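Local atomic coordinates of aprataxin and PNK-like factor (PDB entry 5W7W), a protein that acts as a histone chaperone in single- and double-strand DNA break repair, its FHA domain, the part given here, mediating interaction with XRCC1 and XRCC4. Residues A[7-12]-A[18-23]; A[45-50]-A[81-86]; A[64-69]-A[75-80]; A[91-94]-A[99-102]. One frame throughout, in Å; residues are numbered along the deposited sequence. Where two conformers were deposited one is given.

Contact 1 of 4, residues A[7-12]-A[18-23]; sequences GFELQP and RVALAP. With FMT (formic acid), chain C.
Glu9 pairs with Ala20 and Leu10 with Val19 across the N-terminal beta hairpin of the FHA domain, an antiparallel two-stranded unit at one end of its six-stranded sheet. The strand axes approach to 4.6 Å with N-to-C directions 153° apart. Leu10 and Val19 form a hydrogen-bonded pair: Leu10 N reaches Val19 O at 2.8 Å, and Val19 N returns a bond to Leu10 O. The tight side is the apolar face of Phe8, Leu10 and Leu21, all buried. Here the two leucines cross at about a right angle, Leu10 CD2 lying 3.9 Å from Leu21 CD1, and Leu48 of strand 46-51 packs against both.

The other face, bearing Glu9 and Ala20, is looser and wetter. Glu9 runs out over Ala20 through its CG, while OE1 rests 3.3 Å from Arg18 CD, too far from NE (4.5 Å) for a salt bridge; a water joins it to Arg18 NH1 instead. Arg18 spends its side-on pair of donors on Gln11, whose chain, with CG anti to the backbone N (chi1 176°), runs alongside it in the same direction. Amide and guanidinium planes are 33° apart, yet OE1 lies near the guanidinium plane. Replacing Gln11 with an alanine would probably leave the Arg18 guanidinium without this acceptor and freer to swing into solvent. The amide is engaged at its other end too, as NE2 donates to a formic acid molecule. Both Arg18 bonds converge on the single oxygen Gln11 OE1, from NE at 2.8 Å and NH2 at 2.9 Å.

Contact 2 of 4, residues A[45-50]-A[81-86]; sequences HAILEV and NLWCYL
The indole of Trp83 is the flat group that meets strand 46-51, and it does so through the far corner of its six-membered ring. Two of its neighbours, Ile47 O and Glu49 CB, approach the ring obliquely. The carbonyl oxygen Ile47 O is 3.6 Å from Trp83 CZ3. Methyl CG2 of Ile47 reaches Trp83 CH2 at 3.9 Å, and Glu49 CB lies at the same 3.9 Å from CZ3. Ile47 can offer CG2 because that branch is anti to its backbone N while CG1 lies beside the N (chi1 -55°).

On the buried side a second, slighter touch joins Leu48 CD2 to Leu86 CD1 at 4.3 Å. The backbones stay well apart, the nearest CA atoms, of Ile47 and Trp83, being 8.9 Å from each other. Strand 54-59 runs between strands 46-51 and 84-85 in the four-stranded sheet, so Trp83, just ahead of strand 84-85, reaches over strand 54-59 to strand 46-51. From that middle strand Arg56 makes a cation-pi contact with Trp83 and a salt bridge with Glu49 OE1.

No hydrogen bond links the two segments directly; their contact is van der Waals, and Arg56, paired with both the indole and the Glu49 carboxylate, is likely to tie the two together electrostatically.

Contact 3 of 4, residues A[64-69]-A[75-80]; sequences PCFYQS and LLPLKP
Residues 66-68 and 76-77 form a short antiparallel hairpin in which Phe66 and Pro77 make a non-hydrogen-bonded pair and Tyr67 and Leu76 a hydrogen-bonded one, Tyr67 N lying 2.9 Å from Leu76 O and Leu76 N returning a nearly straight bond (170°) to Tyr67 O, while beyond them Leu78 N binds Cys65 O at 2.8 Å.

On one face the Phe66 ring slants across Pro77, its CE2 3.8 Å from Pro77 CB, while Phe66 CB touches Leu75 CB at 4.0 Å. Leu75 also crosses Gln68 at about a right angle, its CD2 against Gln68 CB. On the other face Leu78 CD2 presses on Tyr67 CB at 3.6 Å. A chi1 of 174° sets the tyrosine ring beside its own carbonyl carbon and leads it away from residues 75-80; its hydroxyl hydrogen-bonds Asp90 OD2. A water joins Cys65 N to Leu78 O.

Leu78 and Cys65 both touch Ile57 and Pro59 of strand 54-59 in the other sheet. Strand 76-77 is the outermost strand at this end of the six-stranded sheet; strand 66-68, on its side away from strand 76-77, bonds through Phe66 and Gln68 to Ser93 and Ser91 of strand 91-93.

Contact 4 of 4, residues A[91-94]-A[99-102]; sequences SFSL and YIFR. With FMT (formic acid), chain C; FMT (formic acid), chain D.
The C-terminal beta hairpin of the FHA domain brings strand 91-93 against strand 100-105, and residues Ser91 to Leu94 and Tyr99 to Arg102 form its antiparallel ladder. The axes run 158° apart in direction, and Phe92 and Phe101 are its hydrogen-bonded pair. Phe101 N reaches Phe92 O at 2.8 Å, and Phe92 N bonds Phe101 O in return. Leu94 N closes the ladder on Tyr99 O at 3.1 Å.

Both phenylalanines point to the buried face. Phe92 CG sits between its backbone N and carbonyl carbon (chi1 78°), which turns the ring toward the partner strand and brings CE1 to 3.9 Å from Phe101 CB. The ring planes make 26°, but the rings are so displaced, 5.6 Å between centroids, that little of one covers the other. On the reverse face Ser93 CB lies 3.6 Å from Ile100 CG1.

Beyond them Arg102, bent at its third torsion, holds at its guanidinium edge a formic acid molecule, probably from the crystallisation liquor, which Gln11 NE2 also binds; NE meets O2 at 2.8 Å and NH2 meets O1 at 3.2 Å. Ser91 OG lies over one face of the same guanidinium. A leucine in place of Arg102 would probably leave this formic acid without the two guanidinium bonds and Ser91 OG without the flat group it covers. A second formic acid is bound by Tyr99 N.

Strand 8-12 flanks strand 100-105 and strand 66-68 flanks strand 91-93, so the hairpin occupies the middle of the six-stranded sheet. Phe92 also reaches across to Ile28 of strand 24-28.

Overall arrangement
Contacts 1, 4 and 3 follow one another across the six-stranded sheet. Contact 4 lies between the others, its centre 12 Å from contact 1 and 9 Å from contact 3, whereas contacts 1 and 3 are 19 Å apart between centres and do not touch. Gln11 N to Arg102 O (2.9 Å) joins contact 1 to contact 4, and Phe66 O to Ser93 N (2.9 Å) joins contact 3 to contact 4. Contact 2 belongs to the other sheet and meets all three: Leu48 CD1 with Leu21 CD1 at 3.9 Å, Leu86 CD2 with Tyr67 CD1 at 3.5 Å, Leu86 CD1 with Phe92 CD1 at 3.8 Å. One formic acid, probably from the crystallisation liquor, bridges contacts 1 and 4.

Contact 1 of 4, residues A[7-12]-A[18-23]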
loop_
_atom_site.group_PDB
_atom_site.type_symbol
_atom_site.label_atom_id
_atom_site.label_comp_id
_atom_site.label_asym_id
_atom_site.label_seq_id
_atom_site.Cartn_x
_atom_site.Cartn_y
_atom_site.Cartn_z
ATOM N N GLY A 7 6.627 -10.765 6.010
ATOM C CA GLY A 7 6.730 -10.065 7.273
ATOM C C GLY A 7 5.876 -8.819 7.390
ATOM O O GLY A 7 6.001 -8.088 8.380
ATOM N N PHE A 8 5.058 -8.528 6.392
ATOM C CA PHE A 8 4.181 -7.368 6.405
ATOM C C PHE A 8 2.798 -7.797 5.971
ATOM O O PHE A 8 2.646 -8.662 5.107
ATOM C CB PHE A 8 4.660 -6.293 5.446
ATOM C CG PHE A 8 5.924 -5.647 5.875
ATOM C CD1 PHE A 8 5.898 -4.595 6.766
ATOM C CD2 PHE A 8 7.138 -6.107 5.427
ATOM C CE1 PHE A 8 7.067 -3.988 7.184
ATOM C CE2 PHE A 8 8.318 -5.489 5.838
ATOM C CZ PHE A 8 8.278 -4.448 6.730
ATOM N N GLU A 9 1.798 -7.178 6.560
ATOM C CA GLU A 9 0.421 -7.319 6.119
ATOM C C GLU A 9 -0.209 -5.951 5.979
ATOM O O GLU A 9 0.162 -5.000 6.677
ATOM C CB GLU A 9 -0.411 -8.149 7.102
ATOM C CG GLU A 9 -0.054 -9.620 7.085
ATOM C CD GLU A 9 -0.855 -10.474 8.055
ATOM O OE1 GLU A 9 -1.669 -9.932 8.828
ATOM O OE2 GLU A 9 -0.633 -11.703 8.054
ATOM N N LEU A 10 -1.159 -5.859 5.058
ATOM C CA LEU A 10 -1.948 -4.658 4.833
ATOM C C LEU A 10 -3.307 -4.821 5.488
ATOM O O LEU A 10 -3.998 -5.823 5.256
ATOM C CB LEU A 10 -2.158 -4.416 3.339
ATOM C CG LEU A 10 -0.907 -4.406 2.459
ATOM C CD1 LEU A 10 -1.347 -4.134 1.036
ATOM C CD2 LEU A 10 0.095 -3.392 2.946
ATOM N N GLN A 11 -3.685 -3.855 6.307
ATOM C CA GLN A 11 -4.948 -3.897 7.032
ATOM C C GLN A 11 -5.881 -2.816 6.515
ATOM O O GLN A 11 -5.598 -1.629 6.719
ATOM C CB GLN A 11 -4.669 -3.687 8.517
ATOM C CG GLN A 11 -5.929 -3.605 9.366
ATOM C CD GLN A 11 -5.608 -3.729 10.823
ATOM O OE1 GLN A 11 -5.559 -4.844 11.350
ATOM N NE2 GLN A 11 -5.361 -2.603 11.486
ATOM N N PRO A 12 -7.001 -3.161 5.878
ATOM C CA PRO A 12 -7.884 -2.117 5.348
ATOM C C PRO A 12 -8.498 -1.297 6.471
ATOM O O PRO A 12 -9.044 -1.836 7.441
ATOM C CB PRO A 12 -8.935 -2.907 4.561
ATOM C CG PRO A 12 -8.892 -4.266 5.100
ATOM C CD PRO A 12 -7.482 -4.512 5.545
ATOM N N ARG A 18 -7.027 -8.898 6.384
ATOM C CA ARG A 18 -5.687 -8.415 6.098
ATOM C C ARG A 18 -5.136 -9.138 4.877
ATOM O O ARG A 18 -5.543 -10.261 4.558
ATOM C CB ARG A 18 -4.784 -8.650 7.307
ATOM C CG ARG A 18 -5.177 -7.861 8.538
ATOM C CD ARG A 18 -4.450 -8.339 9.784
ATOM N NE ARG A 18 -4.827 -7.519 10.926
ATOM C CZ ARG A 18 -4.633 -7.842 12.202
ATOM N NH1 ARG A 18 -4.057 -8.988 12.535
ATOM N NH2 ARG A 18 -5.030 -7.004 13.134
ATOM N N VAL A 19 -4.225 -8.476 4.174
ATOM C CA VAL A 19 -3.612 -9.021 2.964
ATOM C C VAL A 19 -2.115 -9.156 3.216
ATOM O O VAL A 19 -1.434 -8.164 3.482
ATOM C CB VAL A 19 -3.896 -8.136 1.742
ATOM C CG1 VAL A 19 -3.191 -8.686 0.490
ATOM C CG2 VAL A 19 -5.416 -8.011 1.530
ATOM N N ALA A 20 -1.593 -10.364 3.111
ATOM C CA ALA A 20 -0.178 -10.586 3.340
ATOM C C ALA A 20 0.629 -10.291 2.088
ATOM O O ALA A 20 0.176 -10.498 0.957
ATOM C CB ALA A 20 0.076 -12.026 3.775
ATOM N N LEU A 21 1.835 -9.779 2.302
ATOM C CA LEU A 21 2.771 -9.497 1.221
ATOM C C LEU A 21 3.941 -10.471 1.237
ATOM O O LEU A 21 4.471 -10.810 2.300
ATOM C CB LEU A 21 3.328 -8.088 1.355
ATOM C CG LEU A 21 2.289 -6.978 1.314
ATOM C CD1 LEU A 21 2.987 -5.663 1.601
ATOM C CD2 LEU A 21 1.601 -6.927 -0.016
ATOM N N ALA A 22 4.372 -10.875 0.059
ATOM C CA ALA A 22 5.554 -11.711 -0.105
ATOM C C ALA A 22 6.795 -10.851 -0.272
ATOM O O ALA A 22 6.698 -9.654 -0.547
ATOM C CB ALA A 22 5.390 -12.597 -1.334
ATOM N N PRO A 23 7.987 -11.427 -0.129
ATOM C CA PRO A 23 9.208 -10.669 -0.421
ATOM C C PRO A 23 9.246 -10.233 -1.874
ATOM O O PRO A 23 8.679 -10.883 -2.759
ATOM C CB PRO A 23 10.337 -11.669 -0.113
ATOM C CG PRO A 23 9.715 -12.664 0.822
ATOM C CD PRO A 23 8.290 -12.791 0.335
HETATM C C FMT C . -7.101 0.601 11.427
HETATM O O1 FMT C . -7.273 1.758 11.783
HETATM O O2 FMT C . -5.991 0.197 11.102
HETATM O O HOH W 1 3.544 -11.469 4.971
HETATM O O HOH W 2 -2.908 -11.078 10.908
#

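Contact 2 of 4, residues A[45-50]-A[81-86]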
loop_
_atom_site.group_PDB
_atom_site.type_symbol
_atom_site.label_atom_id
_atom_site.label_comp_id
_atom_site.label_asym_id
_atom_site.label_seq_id
_atom_site.Cartn_x
_atom_site.Cartn_y
_atom_site.Cartn_z
ATOM N N HIS A 45 -1.230 0.529 -10.346
ATOM C CA HIS A 45 -1.332 1.779 -9.601
ATOM C C HIS A 45 -0.067 2.102 -8.805
ATOM O O HIS A 45 0.373 3.261 -8.750
ATOM C CB HIS A 45 -2.535 1.703 -8.657
ATOM C CG HIS A 45 -3.074 3.033 -8.270
ATOM N ND1 HIS A 45 -4.172 3.579 -8.894
ATOM C CD2 HIS A 45 -2.681 3.927 -7.337
ATOM C CE1 HIS A 45 -4.433 4.759 -8.361
ATOM N NE2 HIS A 45 -3.530 5.006 -7.430
ATOM N N ALA A 46 0.534 1.079 -8.202
ATOM C CA ALA A 46 1.733 1.258 -7.400
ATOM C C ALA A 46 2.477 -0.062 -7.334
ATOM O O ALA A 46 1.925 -1.117 -7.643
ATOM C CB ALA A 46 1.386 1.759 -5.995
ATOM N N ILE A 47 3.743 0.016 -6.943
ATOM C CA ILE A 47 4.552 -1.156 -6.624
ATOM C C ILE A 47 4.878 -1.109 -5.140
ATOM O O ILE A 47 5.362 -0.089 -4.639
ATOM C CB ILE A 47 5.848 -1.185 -7.450
ATOM C CG1 ILE A 47 5.527 -1.096 -8.944
ATOM C CG2 ILE A 47 6.650 -2.450 -7.128
ATOM C CD1 ILE A 47 6.715 -1.148 -9.846
ATOM N N LEU A 48 4.616 -2.204 -4.436
ATOM C CA LEU A 48 5.117 -2.394 -3.084
ATOM C C LEU A 48 6.327 -3.302 -3.158
ATOM O O LEU A 48 6.329 -4.270 -3.927
ATOM C CB LEU A 48 4.079 -3.066 -2.200
ATOM C CG LEU A 48 2.818 -2.267 -1.962
ATOM C CD1 LEU A 48 1.835 -3.052 -1.127
ATOM C CD2 LEU A 48 3.117 -0.972 -1.283
ATOM N N GLU A 49 7.363 -2.998 -2.385
ATOM C CA GLU A 49 8.517 -3.876 -2.311
ATOM C C GLU A 49 8.855 -4.169 -0.863
ATOM O O GLU A 49 9.022 -3.243 -0.064
ATOM C CB GLU A 49 9.740 -3.263 -2.974
ATOM C CG GLU A 49 10.880 -4.270 -3.106
ATOM C CD GLU A 49 12.237 -3.661 -2.986
ATOM O OE1 GLU A 49 12.504 -2.958 -1.987
ATOM O OE2 GLU A 49 13.054 -3.918 -3.892
ATOM N N VAL A 50 8.999 -5.461 -0.555
ATOM C CA VAL A 50 9.484 -5.960 0.726
ATOM C C VAL A 50 10.924 -6.417 0.519
ATOM O O VAL A 50 11.194 -7.298 -0.313
ATOM C CB VAL A 50 8.614 -7.124 1.219
ATOM C CG1 VAL A 50 9.205 -7.734 2.469
ATOM C CG2 VAL A 50 7.174 -6.644 1.457
ATOM N N ASN A 81 6.343 8.272 -8.825
ATOM C CA ASN A 81 7.421 7.470 -9.393
ATOM C C ASN A 81 8.691 7.476 -8.570
ATOM O O ASN A 81 9.779 7.193 -9.106
ATOM C CB ASN A 81 7.732 7.858 -10.845
ATOM C CG ASN A 81 8.320 6.707 -11.614
ATOM O OD1 ASN A 81 7.845 5.581 -11.496
ATOM N ND2 ASN A 81 9.388 6.967 -12.380
ATOM N N LEU A 82 8.572 7.792 -7.292
ATOM C CA LEU A 82 9.645 7.713 -6.312
ATOM C C LEU A 82 9.191 6.814 -5.173
ATOM O O LEU A 82 7.994 6.734 -4.869
ATOM C CB LEU A 82 9.978 9.094 -5.746
ATOM C CG LEU A 82 10.421 10.127 -6.783
ATOM C CD1 LEU A 82 10.504 11.514 -6.137
ATOM C CD2 LEU A 82 11.731 9.768 -7.394
ATOM N N TRP A 83 10.143 6.130 -4.549
ATOM C CA TRP A 83 9.843 5.270 -3.413
ATOM C C TRP A 83 9.667 6.068 -2.125
ATOM O O TRP A 83 10.381 7.044 -1.858
ATOM C CB TRP A 83 10.974 4.274 -3.195
ATOM C CG TRP A 83 11.195 3.313 -4.290
ATOM C CD1 TRP A 83 12.163 3.393 -5.262
ATOM C CD2 TRP A 83 10.478 2.106 -4.542
ATOM N NE1 TRP A 83 12.072 2.323 -6.098
ATOM C CE2 TRP A 83 11.045 1.521 -5.687
ATOM C CE3 TRP A 83 9.398 1.468 -3.925
ATOM C CZ2 TRP A 83 10.588 0.325 -6.209
ATOM C CZ3 TRP A 83 8.935 0.287 -4.449
ATOM C CH2 TRP A 83 9.527 -0.280 -5.580
ATOM N N CYS A 84 8.745 5.584 -1.303
ATOM C CA CYS A 84 8.513 6.059 0.052
ATOM C C CYS A 84 8.446 4.854 0.981
ATOM O O CYS A 84 7.669 3.926 0.737
ATOM C CB CYS A 84 7.169 6.797 0.118
ATOM S SG CYS A 84 6.724 7.480 1.729
ATOM N N TYR A 85 9.236 4.867 2.045
ATOM C CA TYR A 85 9.163 3.814 3.051
ATOM C C TYR A 85 7.887 3.918 3.873
ATOM O O TYR A 85 7.426 5.007 4.233
ATOM C CB TYR A 85 10.421 3.808 3.946
ATOM C CG TYR A 85 11.563 3.116 3.255
ATOM C CD1 TYR A 85 11.511 1.745 3.052
ATOM C CD2 TYR A 85 12.658 3.805 2.753
ATOM C CE1 TYR A 85 12.504 1.072 2.374
ATOM C CE2 TYR A 85 13.665 3.139 2.075
ATOM C CZ TYR A 85 13.577 1.772 1.878
ATOM O OH TYR A 85 14.566 1.104 1.196
ATOM N N LEU A 86 7.318 2.756 4.167
ATOM C CA LEU A 86 6.108 2.628 4.973
ATOM C C LEU A 86 6.493 1.862 6.226
ATOM O O LEU A 86 6.695 0.639 6.176
ATOM C CB LEU A 86 5.049 1.859 4.199
ATOM C CG LEU A 86 4.634 2.450 2.855
ATOM C CD1 LEU A 86 3.628 1.541 2.161
ATOM C CD2 LEU A 86 4.065 3.851 3.030
#

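Contact 3 of 4, residues A[64-69]-A[75-80]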
loop_
_atom_site.group_PDB
_atom_site.type_symbol
_atom_site.label_atom_id
_atom_site.label_comp_id
_atom_site.label_asym_id
_atom_site.label_seq_id
_atom_site.Cartn_x
_atom_site.Cartn_y
_atom_site.Cartn_z
ATOM N N PRO A 64 -2.716 9.395 -8.123
ATOM C CA PRO A 64 -1.667 9.320 -7.101
ATOM C C PRO A 64 -1.935 8.252 -6.054
ATOM O O PRO A 64 -3.015 7.680 -5.946
ATOM C CB PRO A 64 -1.683 10.703 -6.448
ATOM C CG PRO A 64 -2.988 11.245 -6.740
ATOM C CD PRO A 64 -3.482 10.642 -8.025
ATOM N N CYS A 65 -0.909 8.010 -5.262
ATOM C CA CYS A 65 -1.038 7.323 -3.988
ATOM C C CYS A 65 -0.901 8.333 -2.866
ATOM O O CYS A 65 -0.350 9.417 -3.064
ATOM C CB CYS A 65 0.061 6.289 -3.814
ATOM S SG CYS A 65 0.033 4.938 -4.997
ATOM N N PHE A 66 -1.364 7.955 -1.676
ATOM C CA PHE A 66 -1.344 8.837 -0.521
ATOM C C PHE A 66 -0.674 8.130 0.641
ATOM O O PHE A 66 -0.697 6.904 0.737
ATOM C CB PHE A 66 -2.762 9.278 -0.133
ATOM C CG PHE A 66 -3.523 9.910 -1.275
ATOM C CD1 PHE A 66 -4.069 9.132 -2.258
ATOM C CD2 PHE A 66 -3.654 11.287 -1.378
ATOM C CE1 PHE A 66 -4.731 9.691 -3.336
ATOM C CE2 PHE A 66 -4.315 11.847 -2.445
ATOM C CZ PHE A 66 -4.851 11.038 -3.429
ATOM N N TYR A 67 -0.117 8.923 1.545
ATOM C CA TYR A 67 0.663 8.446 2.672
ATOM C C TYR A 67 0.276 9.201 3.932
ATOM O O TYR A 67 0.125 10.422 3.911
ATOM C CB TYR A 67 2.140 8.722 2.417
ATOM C CG TYR A 67 3.065 8.404 3.583
ATOM C CD1 TYR A 67 3.262 7.104 4.019
ATOM C CD2 TYR A 67 3.748 9.416 4.236
ATOM C CE1 TYR A 67 4.093 6.820 5.081
ATOM C CE2 TYR A 67 4.597 9.133 5.303
ATOM C CZ TYR A 67 4.763 7.828 5.708
ATOM O OH TYR A 67 5.613 7.566 6.766
ATOM N N GLN A 68 0.183 8.480 5.045
ATOM C CA GLN A 68 -0.053 9.066 6.361
ATOM C C GLN A 68 0.893 8.409 7.356
ATOM O O GLN A 68 0.758 7.230 7.662
ATOM C CB GLN A 68 -1.501 8.863 6.783
ATOM C CG GLN A 68 -1.817 9.444 8.157
ATOM C CD GLN A 68 -3.257 9.195 8.568
ATOM O OE1 GLN A 68 -4.117 8.907 7.740
ATOM N NE2 GLN A 68 -3.526 9.291 9.856
ATOM N N SER A 69 1.848 9.165 7.877
ATOM C CA SER A 69 2.709 8.657 8.929
ATOM C C SER A 69 1.886 8.321 10.168
ATOM O O SER A 69 0.859 8.943 10.452
ATOM C CB SER A 69 3.752 9.731 9.262
ATOM O OG SER A 69 4.892 9.172 9.895
ATOM N N LEU A 75 -3.847 12.038 5.124
ATOM C CA LEU A 75 -3.285 11.381 3.944
ATOM C C LEU A 75 -2.777 12.442 2.964
ATOM O O LEU A 75 -3.541 13.334 2.570
ATOM C CB LEU A 75 -4.346 10.479 3.308
ATOM C CG LEU A 75 -4.573 9.170 4.069
ATOM C CD1 LEU A 75 -5.973 8.611 3.828
ATOM C CD2 LEU A 75 -3.504 8.151 3.697
ATOM N N LEU A 76 -1.494 12.389 2.611
ATOM C CA LEU A 76 -0.837 13.357 1.727
ATOM C C LEU A 76 -0.522 12.676 0.408
ATOM O O LEU A 76 0.002 11.558 0.423
ATOM C CB LEU A 76 0.521 13.822 2.297
ATOM C CG LEU A 76 0.645 14.283 3.747
ATOM C CD1 LEU A 76 2.069 14.728 4.076
ATOM C CD2 LEU A 76 -0.336 15.402 4.013
ATOM N N PRO A 77 -0.751 13.303 -0.745
ATOM C CA PRO A 77 -0.368 12.647 -1.998
ATOM C C PRO A 77 1.145 12.562 -2.128
ATOM O O PRO A 77 1.862 13.537 -1.874
ATOM C CB PRO A 77 -0.989 13.548 -3.078
ATOM C CG PRO A 77 -1.043 14.912 -2.436
ATOM C CD PRO A 77 -1.395 14.612 -0.979
ATOM N N LEU A 78 1.625 11.400 -2.537
ATOM C CA LEU A 78 3.046 11.144 -2.709
ATOM C C LEU A 78 3.572 11.675 -4.038
ATOM O O LEU A 78 2.888 11.659 -5.058
ATOM C CB LEU A 78 3.303 9.640 -2.663
ATOM C CG LEU A 78 3.190 9.025 -1.278
ATOM C CD1 LEU A 78 3.272 7.520 -1.428
ATOM C CD2 LEU A 78 4.294 9.537 -0.365
ATOM N N LYS A 79 4.832 12.086 -4.029
ATOM C CA LYS A 79 5.493 12.482 -5.266
ATOM C C LYS A 79 5.541 11.272 -6.219
ATOM O O LYS A 79 5.908 10.166 -5.795
ATOM C CB LYS A 79 6.906 12.991 -4.950
ATOM C CG LYS A 79 7.558 13.771 -6.091
ATOM C CD LYS A 79 8.811 14.516 -5.595
ATOM C CE LYS A 79 9.423 15.370 -6.695
ATOM N NZ LYS A 79 10.648 16.057 -6.206
ATOM N N PRO A 80 5.169 11.430 -7.487
ATOM C CA PRO A 80 5.057 10.255 -8.362
ATOM C C PRO A 80 6.390 9.594 -8.698
ATOM O O PRO A 80 7.426 10.244 -8.863
ATOM C CB PRO A 80 4.385 10.816 -9.625
ATOM C CG PRO A 80 3.646 12.003 -9.147
ATOM C CD PRO A 80 4.518 12.609 -8.089
HETATM O O HOH W 3 1.487 9.434 -6.019
#

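Contact 4 of 4, residues A[91-94]-A[99-102]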
loop_
_atom_site.group_PDB
_atom_site.type_symbol
_atom_site.label_atom_id
_atom_site.label_comp_id
_atom_site.label_asym_id
_atom_site.label_seq_id
_atom_site.Cartn_x
_atom_site.Cartn_y
_atom_site.Cartn_z
ATOM N N SER A 91 0.070 4.443 7.162
ATOM C CA SER A 91 -0.983 4.091 6.221
ATOM C C SER A 91 -0.622 4.611 4.839
ATOM O O SER A 91 0.091 5.603 4.699
ATOM C CB SER A 91 -2.326 4.689 6.625
ATOM O OG SER A 91 -2.771 4.197 7.884
ATOM N N PHE A 92 -1.148 3.940 3.819
ATOM C CA PHE A 92 -1.149 4.491 2.470
ATOM C C PHE A 92 -2.526 4.242 1.877
ATOM O O PHE A 92 -3.303 3.437 2.390
ATOM C CB PHE A 92 -0.071 3.862 1.574
ATOM C CG PHE A 92 -0.427 2.508 1.057
ATOM C CD1 PHE A 92 -0.148 1.372 1.799
ATOM C CD2 PHE A 92 -1.045 2.354 -0.167
ATOM C CE1 PHE A 92 -0.494 0.124 1.326
ATOM C CE2 PHE A 92 -1.385 1.113 -0.635
ATOM C CZ PHE A 92 -1.105 -0.005 0.112
ATOM N N SER A 93 -2.837 4.930 0.784
ATOM C CA SER A 93 -4.112 4.697 0.131
ATOM C C SER A 93 -3.989 4.867 -1.372
ATOM O O SER A 93 -3.090 5.542 -1.889
ATOM C CB SER A 93 -5.199 5.613 0.680
ATOM O OG SER A 93 -4.941 6.971 0.376
ATOM N N LEU A 94 -4.940 4.252 -2.065
ATOM C CA LEU A 94 -4.977 4.313 -3.518
ATOM C C LEU A 94 -5.945 5.366 -4.044
ATOM O O LEU A 94 -5.840 5.756 -5.211
ATOM C CB LEU A 94 -5.319 2.942 -4.112
ATOM C CG LEU A 94 -4.357 1.820 -3.731
ATOM C CD1 LEU A 94 -4.777 0.548 -4.464
ATOM C CD2 LEU A 94 -2.940 2.163 -4.060
ATOM N N TYR A 99 -9.801 2.872 -0.041
ATOM C CA TYR A 99 -8.718 1.916 -0.250
ATOM C C TYR A 99 -7.462 2.324 0.529
ATOM O O TYR A 99 -6.359 2.460 -0.023
ATOM C CB TYR A 99 -8.424 1.716 -1.740
ATOM C CG TYR A 99 -9.657 1.447 -2.572
ATOM C CD1 TYR A 99 -10.480 0.366 -2.289
ATOM C CD2 TYR A 99 -10.003 2.273 -3.625
ATOM C CE1 TYR A 99 -11.612 0.107 -3.048
ATOM C CE2 TYR A 99 -11.140 2.025 -4.385
ATOM C CZ TYR A 99 -11.933 0.949 -4.089
ATOM O OH TYR A 99 -13.076 0.707 -4.841
ATOM N N ILE A 100 -7.659 2.546 1.821
ATOM C CA ILE A 100 -6.638 2.949 2.778
ATOM C C ILE A 100 -6.216 1.697 3.535
ATOM O O ILE A 100 -7.063 0.889 3.954
ATOM C CB ILE A 100 -7.189 4.014 3.755
ATOM C CG1 ILE A 100 -7.894 5.167 3.018
ATOM C CG2 ILE A 100 -6.074 4.545 4.633
ATOM C CD1 ILE A 100 -8.814 6.005 3.887
ATOM N N PHE A 101 -4.911 1.531 3.733
ATOM C CA PHE A 101 -4.349 0.379 4.421
ATOM C C PHE A 101 -3.312 0.808 5.434
ATOM O O PHE A 101 -2.450 1.622 5.131
ATOM C CB PHE A 101 -3.673 -0.547 3.420
ATOM C CG PHE A 101 -4.613 -1.109 2.398
ATOM C CD1 PHE A 101 -5.295 -2.303 2.625
ATOM C CD2 PHE A 101 -4.842 -0.435 1.220
ATOM C CE1 PHE A 101 -6.175 -2.804 1.676
ATOM C CE2 PHE A 101 -5.738 -0.934 0.285
ATOM C CZ PHE A 101 -6.407 -2.113 0.525
ATOM N N ARG A 102 -3.385 0.223 6.623
ATOM C CA ARG A 102 -2.354 0.348 7.633
ATOM C C ARG A 102 -1.357 -0.787 7.456
ATOM O O ARG A 102 -1.729 -1.916 7.134
ATOM C CB ARG A 102 -2.970 0.302 9.033
ATOM C CG ARG A 102 -1.943 0.595 10.099
ATOM C CD ARG A 102 -2.489 0.598 11.518
ATOM N NE ARG A 102 -3.630 1.503 11.685
ATOM C CZ ARG A 102 -3.540 2.792 11.999
ATOM N NH1 ARG A 102 -2.366 3.371 12.182
ATOM N NH2 ARG A 102 -4.629 3.537 12.131
HETATM C C FMT C . -7.101 0.601 11.427
HETATM O O1 FMT C . -7.273 1.758 11.783
HETATM O O2 FMT C . -5.991 0.197 11.102
HETATM C C FMT D . -12.375 0.600 0.795
HETATM O O1 FMT D . -13.490 0.405 0.296
HETATM O O2 FMT D . -12.109 1.640 1.392
#